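Local coordinates for protein natural cytotoxicity triggering receptor 2 (Homo sapiens, PDB 1HKF) that acts as a cell-surface receptor that activates natural killer cells and may increase their efficiency in lysing tumor cells, at residues A[41-46]-A[75-79]. Residue numbers count along the deposited sequence, not the author numbering.
Sequences YEKKGW and IWDDP
Residues 44-46 and 75-77 are extended, at phi -114° to -141° and psi 121° to 159°, and the chain turns at Pro79 (phi/psi -55°/-33°). The axes of strands 43-46 and 75-78 run nearly antiparallel, at 150°, but approach only to 8.7 Å, and no backbone hydrogen bond links them; in register, Lys44 CA lies 7.6 Å from Asp77 CA and Gly45 CA 8.1 Å from Ile75 CA. The polar centre is Asp77 (chi1 t), whose OD2 accepts two hydrogen bonds: from Tyr41 OH at 2.6 Å, and from Lys44 NZ at 2.9 Å, the latter also a salt bridge. Lys44 folds back (chi1 m, chi2 m, chi4 m), so that NZ also donates to Glu42 O at 2.7 Å. The 8.7 Å axis separation without backbone hydrogen bonds fits strands from the two facing sheets of the receptor's immunoglobulin V-set domain: strand 43-49 belongs to the five-stranded sheet, strand 73-78 edges the three-stranded one, and the buried ion pair spans the interior between them. Asp77 OD1 is hydrogen-bonded to Tyr34 OH, and Lys44 makes a cation-pi contact with the same tyrosine, while Tyr41 OH also pairs with Ser61 OG. Pro79 CG meets the Tyr41 ring edge, 3.9 Å from CE2. Farther along, Ile75 (chi1 m, chi2 t) directs CD1 at the opposing backbone, 3.8 Å from Lys44 O and 4.2 Å from Gly45 CA.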
loop_
_atom_site.group_PDB
_atom_site.type_symbol
_atom_site.label_atom_id
_atom_site.label_comp_id
_atom_site.label_asym_id
_atom_site.label_seq_id
_atom_site.Cartn_x
_atom_site.Cartn_y
_atom_site.Cartn_z
ATOM N N TYR A 41 9.695 -6.443 -24.240
ATOM C CA TYR A 41 9.131 -6.559 -22.898
ATOM C C TYR A 41 10.022 -7.215 -21.873
ATOM O O TYR A 41 10.432 -8.355 -22.022
ATOM C CB TYR A 41 7.781 -7.299 -22.864
ATOM C CG TYR A 41 7.135 -7.287 -21.452
ATOM C CD1 TYR A 41 7.153 -8.418 -20.633
ATOM C CD2 TYR A 41 6.547 -6.129 -20.947
ATOM C CE1 TYR A 41 6.602 -8.392 -19.348
ATOM C CE2 TYR A 41 5.994 -6.084 -19.663
ATOM C CZ TYR A 41 6.028 -7.225 -18.881
ATOM O OH TYR A 41 5.480 -7.191 -17.654
ATOM N N GLU A 42 10.263 -6.487 -20.792
ATOM C CA GLU A 42 11.077 -6.977 -19.691
ATOM C C GLU A 42 10.222 -7.579 -18.567
ATOM O O GLU A 42 9.349 -6.893 -17.985
ATOM C CB GLU A 42 11.910 -5.829 -19.132
ATOM C CG GLU A 42 12.966 -5.214 -20.120
ATOM C CD GLU A 42 13.831 -4.134 -19.430
ATOM O OE1 GLU A 42 13.346 -2.977 -19.198
ATOM O OE2 GLU A 42 14.989 -4.451 -19.086
ATOM N N LYS A 43 10.446 -8.845 -18.248
ATOM C CA LYS A 43 9.703 -9.417 -17.143
ATOM C C LYS A 43 10.010 -8.646 -15.832
ATOM O O LYS A 43 11.130 -8.156 -15.628
ATOM C CB LYS A 43 10.047 -10.879 -16.997
ATOM C CG LYS A 43 9.579 -11.597 -18.222
ATOM C CD LYS A 43 9.819 -13.068 -18.129
ATOM C CE LYS A 43 9.189 -13.720 -19.365
ATOM N NZ LYS A 43 9.180 -15.204 -19.122
ATOM N N LYS A 44 9.013 -8.533 -14.958
ATOM C CA LYS A 44 9.185 -7.794 -13.690
ATOM C C LYS A 44 9.063 -8.826 -12.599
ATOM O O LYS A 44 8.231 -9.748 -12.707
ATOM C CB LYS A 44 8.085 -6.740 -13.591
ATOM C CG LYS A 44 7.940 -5.828 -14.863
ATOM C CD LYS A 44 9.235 -5.049 -15.119
ATOM C CE LYS A 44 9.060 -3.935 -16.141
ATOM N NZ LYS A 44 8.409 -4.478 -17.405
ATOM N N GLY A 45 9.880 -8.729 -11.551
ATOM C CA GLY A 45 9.794 -9.739 -10.494
ATOM C C GLY A 45 9.964 -9.098 -9.134
ATOM O O GLY A 45 10.495 -7.988 -9.018
ATOM N N TRP A 46 9.495 -9.801 -8.114
ATOM C CA TRP A 46 9.598 -9.369 -6.714
ATOM C C TRP A 46 10.144 -10.603 -5.999
ATOM O O TRP A 46 9.608 -11.700 -6.151
ATOM C CB TRP A 46 8.218 -9.024 -6.141
ATOM C CG TRP A 46 8.181 -8.586 -4.646
ATOM C CD1 TRP A 46 7.519 -9.238 -3.615
ATOM C CD2 TRP A 46 8.685 -7.356 -4.075
ATOM N NE1 TRP A 46 7.570 -8.487 -2.461
ATOM C CE2 TRP A 46 8.276 -7.331 -2.704
ATOM C CE3 TRP A 46 9.438 -6.267 -4.588
ATOM C CZ2 TRP A 46 8.589 -6.265 -1.839
ATOM C CZ3 TRP A 46 9.753 -5.212 -3.741
ATOM C CH2 TRP A 46 9.317 -5.218 -2.356
ATOM N N ILE A 75 1.387 -8.494 -9.139
ATOM C CA ILE A 75 2.070 -7.385 -9.773
ATOM C C ILE A 75 1.162 -6.851 -10.860
ATOM O O ILE A 75 0.488 -7.594 -11.523
ATOM C CB ILE A 75 3.448 -7.799 -10.454
ATOM C CG1 ILE A 75 4.541 -7.959 -9.405
ATOM C CG2 ILE A 75 3.916 -6.720 -11.474
ATOM C CD1 ILE A 75 5.838 -8.590 -9.941
ATOM N N TRP A 76 1.103 -5.547 -11.010
ATOM C CA TRP A 76 0.379 -5.053 -12.122
ATOM C C TRP A 76 1.471 -4.236 -12.806
ATOM O O TRP A 76 2.026 -3.314 -12.189
ATOM C CB TRP A 76 -0.777 -4.124 -11.747
ATOM C CG TRP A 76 -1.355 -3.498 -12.983
ATOM C CD1 TRP A 76 -1.146 -2.232 -13.429
ATOM C CD2 TRP A 76 -2.198 -4.135 -13.960
ATOM N NE1 TRP A 76 -1.813 -2.027 -14.627
ATOM C CE2 TRP A 76 -2.469 -3.182 -14.967
ATOM C CE3 TRP A 76 -2.759 -5.418 -14.073
ATOM C CZ2 TRP A 76 -3.283 -3.464 -16.068
ATOM C CZ3 TRP A 76 -3.578 -5.702 -15.173
ATOM C CH2 TRP A 76 -3.830 -4.725 -16.148
ATOM N N ASP A 77 1.785 -4.571 -14.059
ATOM C CA ASP A 77 2.808 -3.811 -14.786
ATOM C C ASP A 77 2.286 -3.227 -16.065
ATOM O O ASP A 77 1.692 -3.921 -16.893
ATOM C CB ASP A 77 3.996 -4.699 -15.094
ATOM C CG ASP A 77 5.018 -4.012 -15.964
ATOM O OD1 ASP A 77 5.262 -2.821 -15.707
ATOM O OD2 ASP A 77 5.567 -4.679 -16.890
ATOM N N ASP A 78 2.491 -1.939 -16.247
ATOM C CA ASP A 78 2.056 -1.339 -17.478
ATOM C C ASP A 78 3.151 -0.431 -18.020
ATOM O O ASP A 78 3.327 0.673 -17.524
ATOM C CB ASP A 78 0.770 -0.516 -17.314
ATOM C CG ASP A 78 0.304 0.098 -18.662
ATOM O OD1 ASP A 78 0.964 -0.162 -19.719
ATOM O OD2 ASP A 78 -0.703 0.834 -18.680
ATOM N N PRO A 79 3.866 -0.873 -19.097
ATOM C CA PRO A 79 4.953 -0.118 -19.736
ATOM C C PRO A 79 4.556 1.266 -20.180
ATOM O O PRO A 79 5.371 2.177 -20.157
ATOM C CB PRO A 79 5.352 -1.007 -20.903
ATOM C CG PRO A 79 5.166 -2.336 -20.361
ATOM C CD PRO A 79 3.802 -2.229 -19.662
#